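Local coordinates for protein dehydrogenase (Chromobacterium violaceum, PDB 3Q2I) that probably oxidises the UDP-linked sugar acid UDP-GlcNAcA with NAD as cofactor, a step in making 2,3-diacetamido-2,3-dideoxy-D-mannuronic acid, at residues A[159-167]-A[239-250]; A[179-189]-A[220-228]. One frame throughout, in Å; residues are numbered along the deposited sequence. Where two conformers were deposited one is given.

In the fold
Both contacts lie in the C-terminal alpha/beta domain and reach its large mixed sheet, where strands 237-243 and 225-232 are antiparallel neighbours; their centres are about 13 Å apart, and contact 2 is nested in the chain loop that contact 1 closes. Both are largely buried. Contact 1 joins two parallel strands by regular backbone bonding and then opens into the UDP-sugar pocket, so its outer end is polar and ligand-bound. Contact 2 packs an irregular loop and residues 187-189 on a turn and strand 225-232, using carboxylates on backbone NH groups. Asn241 of contact 1 and Thr227 of contact 2 meet through OD1 and OG1, probably hydrogen-bonded.

Contact 1: residues A[159-167]-A[239-250]; sequences VNVNVFWTR and SMNVTMLTYPKN. With HP7 ((2S,3S,4R,5R,6R)-5-acetamido-6-[[[(2R,3S,4R,5R)-5-(2,4-dioxopyrimidin-1-yl)-3,4-dihydroxy-oxolan-2-yl]methoxy-hydroxy-phosphoryl]oxy-hydroxy-phosphoryl]oxy-3,4-dihydroxy-oxane-2-carboxylic acid), chain C.
Met244, Asn250 and Trp165 bury the most surface here, at the end of two parallel strands, 159-164 and 239-243, whose axes run 4° apart. Within the strands the backbone bonds alternate regularly, Val161 N to Ser239 O and Asn241 N to Val161 O being typical; among the side chains, Asn241 ND2 gives a nearly straight bond to Asn162 OD1 (2.9 Å, 174°), with the acceptor in the amide plane of Asn241, whose OD1 is bonded to Thr227 OG1. Beyond the strands, the Asn250 amide lies over one face of the Trp165 indole, the planes 9° apart and ND2 3.5 Å above the ring. Val163 CG1 sits over the centre of the opposite face, and Trp165 NE1 is hydrogen-bonded to Val269 O. Asn250 OD1, close to Trp165 CB, accepts from Thr166 N at 2.8 Å. Met244, bent at both chi2 and chi3, lays SD against Trp165 CB at 3.8 Å and Arg167 CG at 3.7 Å, and SD also faces the Arg167 guanidinium on the side away from HP7 O4C. The turn is closed by Trp165 O, which takes Thr246 OG1 and Thr246 N from the same face of its plane. Arg167 NE and NH1 both bond HP7 O'P, a carboxylate oxygen, while NH2 holds Thr166 O at 2.9 Å, in the guanidinium plane. Asn250 N donates a hydrogen bond to the uracil O4, and water 1 links Arg167 NH1, Asn250 ND2 and phosphate oxygen O1A. Chemically, the loops after the two strands hold base and sugar acid between them, with a guanidinium oriented by protein and ligand.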
loop_
_atom_site.group_PDB
_atom_site.type_symbol
_atom_site.label_atom_id
_atom_site.label_comp_id
_atom_site.label_asym_id
_atom_site.label_seq_id
_atom_site.Cartn_x
_atom_site.Cartn_y
_atom_site.Cartn_z
ATOM N N VAL A 159 7.295 7.070 27.828
ATOM C CA VAL A 159 8.521 6.340 28.152
ATOM C C VAL A 159 9.635 6.782 27.197
ATOM O O VAL A 159 9.396 6.938 25.980
ATOM C CB VAL A 159 8.308 4.797 28.044
ATOM C CG1 VAL A 159 9.599 4.056 28.419
ATOM C CG2 VAL A 159 7.205 4.329 28.965
ATOM N N ASN A 160 10.846 7.059 27.717
ATOM C CA ASN A 160 12.002 7.311 26.865
ATOM C C ASN A 160 13.183 6.514 27.339
ATOM O O ASN A 160 13.503 6.561 28.529
ATOM C CB ASN A 160 12.327 8.813 26.817
ATOM C CG ASN A 160 13.577 9.119 26.052
ATOM O OD1 ASN A 160 14.501 9.711 26.591
ATOM N ND2 ASN A 160 13.621 8.760 24.776
ATOM N N VAL A 161 13.774 5.727 26.462
ATOM C CA VAL A 161 15.019 4.996 26.764
ATOM C C VAL A 161 16.147 5.563 25.881
ATOM O O VAL A 161 16.001 5.638 24.654
ATOM C CB VAL A 161 14.849 3.503 26.492
ATOM C CG1 VAL A 161 16.162 2.729 26.673
ATOM C CG2 VAL A 161 13.777 2.939 27.409
ATOM N N ASN A 162 17.323 5.869 26.434
ATOM C CA ASN A 162 18.469 6.335 25.657
ATOM C C ASN A 162 19.647 5.451 25.965
ATOM O O ASN A 162 19.919 5.144 27.126
ATOM C CB ASN A 162 18.912 7.757 26.007
ATOM C CG ASN A 162 17.865 8.788 25.651
ATOM O OD1 ASN A 162 17.179 8.686 24.643
ATOM N ND2 ASN A 162 17.825 9.861 26.429
ATOM N N VAL A 163 20.318 4.996 24.939
ATOM C CA VAL A 163 21.609 4.268 25.088
ATOM C C VAL A 163 22.571 4.994 24.175
ATOM O O VAL A 163 22.599 4.759 22.953
ATOM C CB VAL A 163 21.491 2.784 24.747
ATOM C CG1 VAL A 163 22.880 2.076 24.976
ATOM C CG2 VAL A 163 20.422 2.151 25.691
ATOM N N PHE A 164 23.376 5.864 24.800
ATOM C CA PHE A 164 24.323 6.705 24.040
ATOM C C PHE A 164 25.729 6.225 24.437
ATOM O O PHE A 164 26.269 6.662 25.449
ATOM C CB PHE A 164 24.140 8.177 24.377
ATOM C CG PHE A 164 22.741 8.728 24.079
ATOM C CD1 PHE A 164 21.995 8.215 23.008
ATOM C CD2 PHE A 164 22.210 9.785 24.790
ATOM C CE1 PHE A 164 20.733 8.732 22.703
ATOM C CE2 PHE A 164 20.947 10.306 24.473
ATOM C CZ PHE A 164 20.235 9.795 23.386
ATOM N N TRP A 165 26.240 5.275 23.678
ATOM C CA TRP A 165 27.461 4.567 24.024
ATOM C C TRP A 165 28.500 4.691 22.918
ATOM O O TRP A 165 28.301 5.349 21.877
ATOM C CB TRP A 165 27.117 3.089 24.262
ATOM C CG TRP A 165 26.480 2.790 25.607
ATOM C CD1 TRP A 165 26.169 3.645 26.653
ATOM C CD2 TRP A 165 26.118 1.483 26.040
ATOM N NE1 TRP A 165 25.614 2.929 27.692
ATOM C CE2 TRP A 165 25.550 1.605 27.324
ATOM C CE3 TRP A 165 26.150 0.219 25.425
ATOM C CZ2 TRP A 165 25.068 0.491 28.029
ATOM C CZ3 TRP A 165 25.680 -0.891 26.129
ATOM C CH2 TRP A 165 25.137 -0.743 27.431
ATOM N N THR A 166 29.639 4.025 23.111
ATOM C CA THR A 166 30.719 4.192 22.169
ATOM C C THR A 166 31.367 2.881 21.822
ATOM O O THR A 166 31.804 2.183 22.737
ATOM C CB THR A 166 31.837 5.080 22.781
ATOM O OG1 THR A 166 31.263 6.296 23.251
ATOM C CG2 THR A 166 32.911 5.314 21.745
ATOM N N ARG A 167 31.444 2.529 20.538
ATOM C CA ARG A 167 32.105 1.308 20.076
ATOM C C ARG A 167 32.919 1.711 18.862
ATOM O O ARG A 167 32.383 2.184 17.860
ATOM C CB ARG A 167 31.129 0.204 19.632
ATOM C CG ARG A 167 30.215 -0.296 20.716
ATOM C CD ARG A 167 31.000 -0.944 21.846
ATOM N NE ARG A 167 30.143 -1.547 22.862
ATOM C CZ ARG A 167 29.725 -0.917 23.945
ATOM N NH1 ARG A 167 28.974 -1.582 24.822
ATOM N NH2 ARG A 167 30.029 0.360 24.171
ATOM N N SER A 239 9.774 6.378 23.059
ATOM C CA SER A 239 10.842 6.160 22.078
ATOM C C SER A 239 12.060 5.535 22.742
ATOM O O SER A 239 12.277 5.717 23.951
ATOM C CB SER A 239 11.273 7.508 21.489
ATOM O OG SER A 239 11.717 8.416 22.480
ATOM N N MET A 240 12.830 4.796 21.960
ATOM C CA MET A 240 14.159 4.362 22.363
ATOM C C MET A 240 15.174 4.809 21.329
ATOM O O MET A 240 14.952 4.637 20.123
ATOM C CB MET A 240 14.183 2.829 22.444
ATOM C CG MET A 240 15.565 2.417 22.925
ATOM S SD MET A 240 15.575 0.641 23.305
ATOM C CE MET A 240 17.319 0.365 23.446
ATOM N N ASN A 241 16.238 5.464 21.809
ATOM C CA ASN A 241 17.244 6.071 20.927
ATOM C C ASN A 241 18.565 5.419 21.268
ATOM O O ASN A 241 18.889 5.265 22.474
ATOM C CB ASN A 241 17.406 7.548 21.285
ATOM C CG ASN A 241 16.131 8.302 21.146
ATOM O OD1 ASN A 241 15.510 8.292 20.085
ATOM N ND2 ASN A 241 15.689 8.935 22.225
ATOM N N VAL A 242 19.298 4.946 20.270
ATOM C CA VAL A 242 20.572 4.301 20.537
ATOM C C VAL A 242 21.644 4.794 19.564
ATOM O O VAL A 242 21.382 4.927 18.358
ATOM C CB VAL A 242 20.399 2.776 20.516
ATOM C CG1 VAL A 242 19.325 2.372 21.520
ATOM C CG2 VAL A 242 19.960 2.258 19.133
ATOM N N THR A 243 22.880 5.021 20.038
ATOM C CA THR A 243 23.972 5.106 19.079
ATOM C C THR A 243 25.214 4.550 19.734
ATOM O O THR A 243 25.305 4.622 20.960
ATOM C CB THR A 243 24.274 6.532 18.568
ATOM O OG1 THR A 243 25.298 6.490 17.553
ATOM C CG2 THR A 243 24.570 7.481 19.751
ATOM N N MET A 244 26.076 3.940 18.931
ATOM C CA MET A 244 27.421 3.490 19.381
ATOM C C MET A 244 28.471 4.511 18.945
ATOM O O MET A 244 29.679 4.217 18.977
ATOM C CB MET A 244 27.736 2.090 18.839
ATOM C CG MET A 244 26.842 0.997 19.380
ATOM S SD MET A 244 26.772 0.888 21.182
ATOM C CE MET A 244 25.050 1.193 21.563
ATOM N N LEU A 245 28.048 5.699 18.539
ATOM C CA LEU A 245 29.000 6.650 17.937
ATOM C C LEU A 245 29.220 7.833 18.870
ATOM O O LEU A 245 29.653 8.891 18.402
ATOM C CB LEU A 245 28.435 7.228 16.623
ATOM C CG LEU A 245 28.109 6.154 15.591
ATOM C CD1 LEU A 245 27.612 6.820 14.310
ATOM C CD2 LEU A 245 29.290 5.206 15.349
ATOM N N THR A 246 28.995 7.668 20.172
ATOM C CA THR A 246 28.991 8.823 21.073
ATOM C C THR A 246 30.427 9.337 21.318
ATOM O O THR A 246 31.364 8.549 21.546
ATOM C CB THR A 246 28.413 8.436 22.425
ATOM O OG1 THR A 246 27.098 7.847 22.236
ATOM C CG2 THR A 246 28.293 9.669 23.302
ATOM N N TYR A 247 30.559 10.654 21.247
ATOM C CA TYR A 247 31.863 11.313 21.497
ATOM C C TYR A 247 32.004 11.662 22.950
ATOM O O TYR A 247 31.173 12.370 23.493
ATOM C CB TYR A 247 31.999 12.605 20.678
ATOM C CG TYR A 247 33.289 13.323 21.048
ATOM C CD1 TYR A 247 34.496 12.886 20.540
ATOM C CD2 TYR A 247 33.265 14.348 21.966
ATOM C CE1 TYR A 247 35.687 13.486 20.928
ATOM C CE2 TYR A 247 34.447 14.971 22.345
ATOM C CZ TYR A 247 35.618 14.520 21.835
ATOM O OH TYR A 247 36.777 15.152 22.266
ATOM N N PRO A 248 33.097 11.181 23.586
ATOM C CA PRO A 248 34.163 10.323 23.100
ATOM C C PRO A 248 34.161 8.978 23.812
ATOM O O PRO A 248 35.011 8.131 23.507
ATOM C CB PRO A 248 35.417 11.071 23.579
ATOM C CG PRO A 248 34.978 11.585 24.889
ATOM C CD PRO A 248 33.486 11.877 24.827
ATOM N N LYS A 249 33.214 8.782 24.724
ATOM C CA LYS A 249 33.030 7.510 25.435
ATOM C C LYS A 249 31.568 7.362 25.878
ATOM O O LYS A 249 30.773 8.271 25.654
ATOM C CB LYS A 249 33.962 7.464 26.669
ATOM C CG LYS A 249 33.623 8.492 27.719
ATOM C CD LYS A 249 34.672 8.473 28.845
ATOM C CE LYS A 249 34.475 9.700 29.694
ATOM N NZ LYS A 249 33.378 9.371 30.623
ATOM N N ASN A 250 31.225 6.252 26.521
ATOM C CA ASN A 250 29.846 6.011 26.950
ATOM C C ASN A 250 29.322 7.184 27.756
ATOM O O ASN A 250 29.977 7.671 28.705
ATOM C CB ASN A 250 29.698 4.741 27.795
ATOM C CG ASN A 250 29.737 3.451 26.994
ATOM O OD1 ASN A 250 30.036 3.428 25.792
ATOM N ND2 ASN A 250 29.400 2.344 27.667
HETATM N N1 HP7 C . 33.850 0.701 24.742
HETATM C C2 HP7 C . 34.378 1.837 24.287
HETATM O O2 HP7 C . 35.135 1.807 23.283
HETATM N N3 HP7 C . 34.150 3.005 24.896
HETATM C C4 HP7 C . 33.365 3.059 25.981
HETATM O O4 HP7 C . 33.235 4.171 26.546
HETATM C C5 HP7 C . 32.784 1.889 26.479
HETATM C C6 HP7 C . 33.060 0.695 25.825
HETATM P PA HP7 C . 31.931 -2.834 27.959
HETATM P PB HP7 C . 29.994 -4.765 28.632
HETATM O "O'P" HP7 C . 29.093 -4.117 23.332
HETATM O "O'Q" HP7 C . 29.492 -6.280 23.228
HETATM C "C1'" HP7 C . 27.891 -4.200 27.173
HETATM O O1A HP7 C . 31.407 -1.592 28.662
HETATM O O1B HP7 C . 29.519 -3.821 29.712
HETATM C C1C HP7 C . 34.096 -0.534 23.986
HETATM C "C2'" HP7 C . 26.421 -4.654 27.226
HETATM N "N2'" HP7 C . 26.028 -4.981 28.597
HETATM O O2A HP7 C . 33.039 -3.672 28.536
HETATM O O2B HP7 C . 30.734 -6.053 28.936
HETATM C C2C HP7 C . 35.352 -1.273 24.429
HETATM O O2C HP7 C . 35.933 -1.759 23.214
HETATM C "C3'" HP7 C . 26.195 -5.869 26.336
HETATM O "O3'" HP7 C . 24.760 -6.002 26.199
HETATM O O3A HP7 C . 30.753 -3.848 27.559
HETATM O O3B HP7 C . 28.687 -5.231 27.773
HETATM C C3C HP7 C . 34.802 -2.468 25.189
HETATM O O3C HP7 C . 35.676 -3.592 25.077
HETATM C "C4'" HP7 C . 26.803 -5.660 24.940
HETATM O "O4'" HP7 C . 26.755 -6.837 24.142
HETATM C C4C HP7 C . 33.467 -2.765 24.513
HETATM O O4C HP7 C . 33.014 -1.426 24.269
HETATM C "C5'" HP7 C . 28.303 -5.372 25.152
HETATM O "O5'" HP7 C . 28.340 -4.113 25.819
HETATM C C5C HP7 C . 32.516 -3.417 25.494
HETATM O O5C HP7 C . 32.340 -2.399 26.471
HETATM C "C6'" HP7 C . 29.017 -5.267 23.827
HETATM C "C7'" HP7 C . 25.056 -4.417 29.311
HETATM O "O7'" HP7 C . 24.231 -3.587 28.904
HETATM C "C8'" HP7 C . 24.969 -4.870 30.750
HETATM O O HOH W 1 29.034 -0.220 27.311
#

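Contact 2: residues A[179-189]-A[220-228]; sequences GTWEFDGGAFM and IEVEDTGTV
Glu221 and Glu223 supply the polar side of this contact, each offering a carboxylate oxygen to a backbone NH of the 179-189 segment. Trp181 N meets Glu221 OE1 at 2.9 Å from above the carboxylate plane. Phe188 N reaches Glu223 OE2 almost straight (170°), on the anti side, and Tyr339 OH is a second partner of that oxygen. Glu223 gets there by folding back at chi2 (-74°), so that its carboxylate returns to the backbone NH of Phe188; its backbone O is bonded by Ala187 N at 3.0 Å. At the other end Gly179 O receives Glu221 N at 3.3 Å and, weakly, Val222 N. Two waters extend the grip of Glu221: water 2 joins OE2 to Trp181 NE1, and water 3 joins OE1 to Glu182 N.

The apolar contacts centre on two rings. Val222 CG1 makes a CH-pi contact over the six-membered ring of Trp181, 3.9 Å from its centroid and 22° off the normal, and Glu221 CG makes an off-centre one with the five-membered ring. Val222 CG2 presses on Gly186 CA at 3.4 Å, tighter than usual. The outer atoms of the Phe188 ring meet strand 225-228, CE2 against Gly226 CA and CE1 3.9 Å from Val228 CG1; helix 325-344 also packs on this ring. Asp224 and Thr225 both face Ala214, a classic beta bulge, and it is this packing of a loop and residues 187-189 against a bulged strand entry that joins the 179-189 segment to the mixed sheet of the C-terminal domain.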
loop_
_atom_site.group_PDB
_atom_site.type_symbol
_atom_site.label_atom_id
_atom_site.label_comp_id
_atom_site.label_asym_id
_atom_site.label_seq_id
_atom_site.Cartn_x
_atom_site.Cartn_y
_atom_site.Cartn_z
ATOM N N GLY A 179 29.179 -7.508 13.889
ATOM C CA GLY A 179 28.726 -6.474 12.959
ATOM C C GLY A 179 27.981 -7.007 11.758
ATOM O O GLY A 179 27.777 -6.278 10.790
ATOM N N THR A 180 27.560 -8.267 11.783
ATOM C CA THR A 180 26.893 -8.939 10.667
ATOM C C THR A 180 25.436 -9.208 11.039
ATOM O O THR A 180 25.091 -9.394 12.229
ATOM C CB THR A 180 27.508 -10.340 10.290
ATOM O OG1 THR A 180 27.332 -11.286 11.373
ATOM C CG2 THR A 180 28.971 -10.213 9.951
ATOM N N TRP A 181 24.522 -9.137 10.058
ATOM C CA TRP A 181 23.123 -9.427 10.413
ATOM C C TRP A 181 22.981 -10.890 10.893
ATOM O O TRP A 181 22.176 -11.205 11.784
ATOM C CB TRP A 181 22.148 -9.229 9.231
ATOM C CG TRP A 181 22.060 -7.850 8.710
ATOM C CD1 TRP A 181 22.444 -7.401 7.458
ATOM C CD2 TRP A 181 21.552 -6.696 9.398
ATOM N NE1 TRP A 181 22.235 -6.030 7.379
ATOM C CE2 TRP A 181 21.629 -5.597 8.515
ATOM C CE3 TRP A 181 21.002 -6.492 10.653
ATOM C CZ2 TRP A 181 21.217 -4.314 8.882
ATOM C CZ3 TRP A 181 20.581 -5.238 11.006
ATOM C CH2 TRP A 181 20.739 -4.160 10.146
ATOM N N GLU A 182 23.694 -11.777 10.204
ATOM C CA GLU A 182 23.411 -13.216 10.373
ATOM C C GLU A 182 23.859 -13.637 11.770
ATOM O O GLU A 182 23.187 -14.465 12.414
ATOM C CB GLU A 182 24.151 -14.054 9.336
ATOM C CG GLU A 182 23.906 -15.566 9.489
ATOM C CD GLU A 182 24.459 -16.406 8.321
ATOM O OE1 GLU A 182 24.037 -17.585 8.268
ATOM O OE2 GLU A 182 25.223 -15.878 7.478
ATOM N N PHE A 183 25.000 -13.098 12.213
ATOM C CA PHE A 183 25.580 -13.582 13.483
ATOM C C PHE A 183 25.486 -12.657 14.676
ATOM O O PHE A 183 25.654 -13.085 15.837
ATOM C CB PHE A 183 27.019 -14.084 13.296
ATOM C CG PHE A 183 27.110 -15.224 12.325
ATOM C CD1 PHE A 183 26.643 -16.494 12.656
ATOM C CD2 PHE A 183 27.548 -14.997 11.028
ATOM C CE1 PHE A 183 26.674 -17.554 11.735
ATOM C CE2 PHE A 183 27.552 -16.041 10.100
ATOM C CZ PHE A 183 27.118 -17.326 10.439
ATOM N N ASP A 184 25.230 -11.367 14.437
ATOM C CA ASP A 184 25.282 -10.373 15.481
ATOM C C ASP A 184 24.024 -9.506 15.622
ATOM O O ASP A 184 23.432 -9.397 16.704
ATOM C CB ASP A 184 26.548 -9.499 15.254
ATOM C CG ASP A 184 27.055 -8.796 16.509
ATOM O OD1 ASP A 184 26.518 -9.026 17.607
ATOM O OD2 ASP A 184 27.975 -7.941 16.368
ATOM N N GLY A 185 23.656 -8.831 14.539
ATOM C CA GLY A 185 22.754 -7.673 14.712
ATOM C C GLY A 185 23.525 -6.456 15.127
ATOM O O GLY A 185 24.743 -6.523 15.321
ATOM N N GLY A 186 22.859 -5.308 15.266
ATOM C CA GLY A 186 23.581 -4.048 15.528
ATOM C C GLY A 186 23.231 -3.433 16.857
ATOM O O GLY A 186 23.071 -4.131 17.879
ATOM N N ALA A 187 23.289 -2.113 16.901
ATOM C CA ALA A 187 23.124 -1.360 18.140
ATOM C C ALA A 187 21.926 -1.807 18.982
ATOM O O ALA A 187 21.977 -1.819 20.226
ATOM C CB ALA A 187 23.104 0.130 17.867
ATOM N N PHE A 188 20.809 -2.153 18.328
ATOM C CA PHE A 188 19.651 -2.624 19.086
ATOM C C PHE A 188 19.754 -4.079 19.544
ATOM O O PHE A 188 19.514 -4.352 20.732
ATOM C CB PHE A 188 18.359 -2.419 18.283
ATOM C CG PHE A 188 17.813 -1.015 18.296
ATOM C CD1 PHE A 188 17.136 -0.499 19.386
ATOM C CD2 PHE A 188 17.745 -0.306 17.099
ATOM C CE1 PHE A 188 16.551 0.777 19.370
ATOM C CE2 PHE A 188 17.055 0.936 17.023
ATOM C CZ PHE A 188 16.559 1.507 18.196
ATOM N N MET A 189 20.115 -4.992 18.646
ATOM C CA MET A 189 20.068 -6.438 18.954
ATOM C C MET A 189 21.261 -6.897 19.804
ATOM O O MET A 189 21.067 -7.802 20.637
ATOM C CB MET A 189 20.043 -7.211 17.647
ATOM C CG MET A 189 20.152 -8.750 17.771
ATOM S SD MET A 189 19.825 -9.599 16.226
ATOM C CE MET A 189 18.041 -9.474 16.128
ATOM N N ILE A 220 30.557 -1.723 8.873
ATOM C CA ILE A 220 29.842 -2.924 9.269
ATOM C C ILE A 220 28.523 -2.871 8.489
ATOM O O ILE A 220 28.195 -1.827 7.981
ATOM C CB ILE A 220 29.500 -2.931 10.759
ATOM C CG1 ILE A 220 28.724 -1.661 11.165
ATOM C CG2 ILE A 220 30.781 -3.020 11.598
ATOM C CD1 ILE A 220 28.472 -1.558 12.652
ATOM N N GLU A 221 27.809 -3.971 8.452
ATOM C CA GLU A 221 26.552 -3.940 7.692
ATOM C C GLU A 221 25.341 -3.687 8.584
ATOM O O GLU A 221 24.339 -3.211 8.070
ATOM C CB GLU A 221 26.429 -5.206 6.870
ATOM C CG GLU A 221 26.014 -6.350 7.756
ATOM C CD GLU A 221 25.718 -7.586 6.941
ATOM O OE1 GLU A 221 25.902 -8.693 7.512
ATOM O OE2 GLU A 221 25.293 -7.412 5.752
ATOM N N VAL A 222 25.458 -3.897 9.897
ATOM C CA VAL A 222 24.404 -3.587 10.857
ATOM C C VAL A 222 24.383 -2.123 11.321
ATOM O O VAL A 222 25.303 -1.345 11.023
ATOM C CB VAL A 222 24.484 -4.514 12.120
ATOM C CG1 VAL A 222 24.448 -6.002 11.684
ATOM C CG2 VAL A 222 25.738 -4.160 12.956
ATOM N N GLU A 223 23.311 -1.680 11.968
ATOM C CA GLU A 223 23.214 -0.300 12.415
ATOM C C GLU A 223 24.163 0.036 13.538
ATOM O O GLU A 223 24.340 -0.778 14.471
ATOM C CB GLU A 223 21.762 0.098 12.751
ATOM C CG GLU A 223 21.221 -0.376 14.141
ATOM C CD GLU A 223 20.892 -1.843 14.298
ATOM O OE1 GLU A 223 20.930 -2.622 13.330
ATOM O OE2 GLU A 223 20.551 -2.274 15.436
ATOM N N ASP A 224 24.756 1.221 13.452
ATOM C CA ASP A 224 25.399 1.823 14.603
ATOM C C ASP A 224 24.569 2.837 15.345
ATOM O O ASP A 224 24.978 3.323 16.415
ATOM C CB ASP A 224 26.824 2.361 14.270
ATOM C CG ASP A 224 26.807 3.429 13.178
ATOM O OD1 ASP A 224 25.778 4.144 13.025
ATOM O OD2 ASP A 224 27.851 3.552 12.503
ATOM N N THR A 225 23.385 3.169 14.779
ATOM C CA THR A 225 22.553 4.261 15.285
ATOM C C THR A 225 21.095 3.927 14.960
ATOM O O THR A 225 20.817 3.434 13.888
ATOM C CB THR A 225 22.920 5.589 14.556
ATOM O OG1 THR A 225 24.318 5.874 14.795
ATOM C CG2 THR A 225 22.082 6.779 15.041
ATOM N N GLY A 226 20.172 4.247 15.860
ATOM C CA GLY A 226 18.760 3.954 15.557
ATOM C C GLY A 226 17.834 4.671 16.493
ATOM O O GLY A 226 18.200 5.041 17.604
ATOM N N THR A 227 16.572 4.787 16.093
ATOM C CA THR A 227 15.547 5.325 16.947
ATOM C C THR A 227 14.245 4.573 16.662
ATOM O O THR A 227 14.023 4.146 15.525
ATOM C CB THR A 227 15.391 6.856 16.771
ATOM O OG1 THR A 227 14.502 7.345 17.774
ATOM C CG2 THR A 227 14.924 7.297 15.343
ATOM N N VAL A 228 13.496 4.303 17.721
ATOM C CA VAL A 228 12.233 3.585 17.521
ATOM C C VAL A 228 11.140 4.304 18.280
ATOM O O VAL A 228 11.334 4.569 19.468
ATOM C CB VAL A 228 12.331 2.126 17.945
ATOM C CG1 VAL A 228 12.804 1.958 19.384
ATOM C CG2 VAL A 228 11.020 1.401 17.651
HETATM O O HOH W 2 23.562 -5.184 4.836
HETATM O O HOH W 3 25.067 -11.414 7.579
#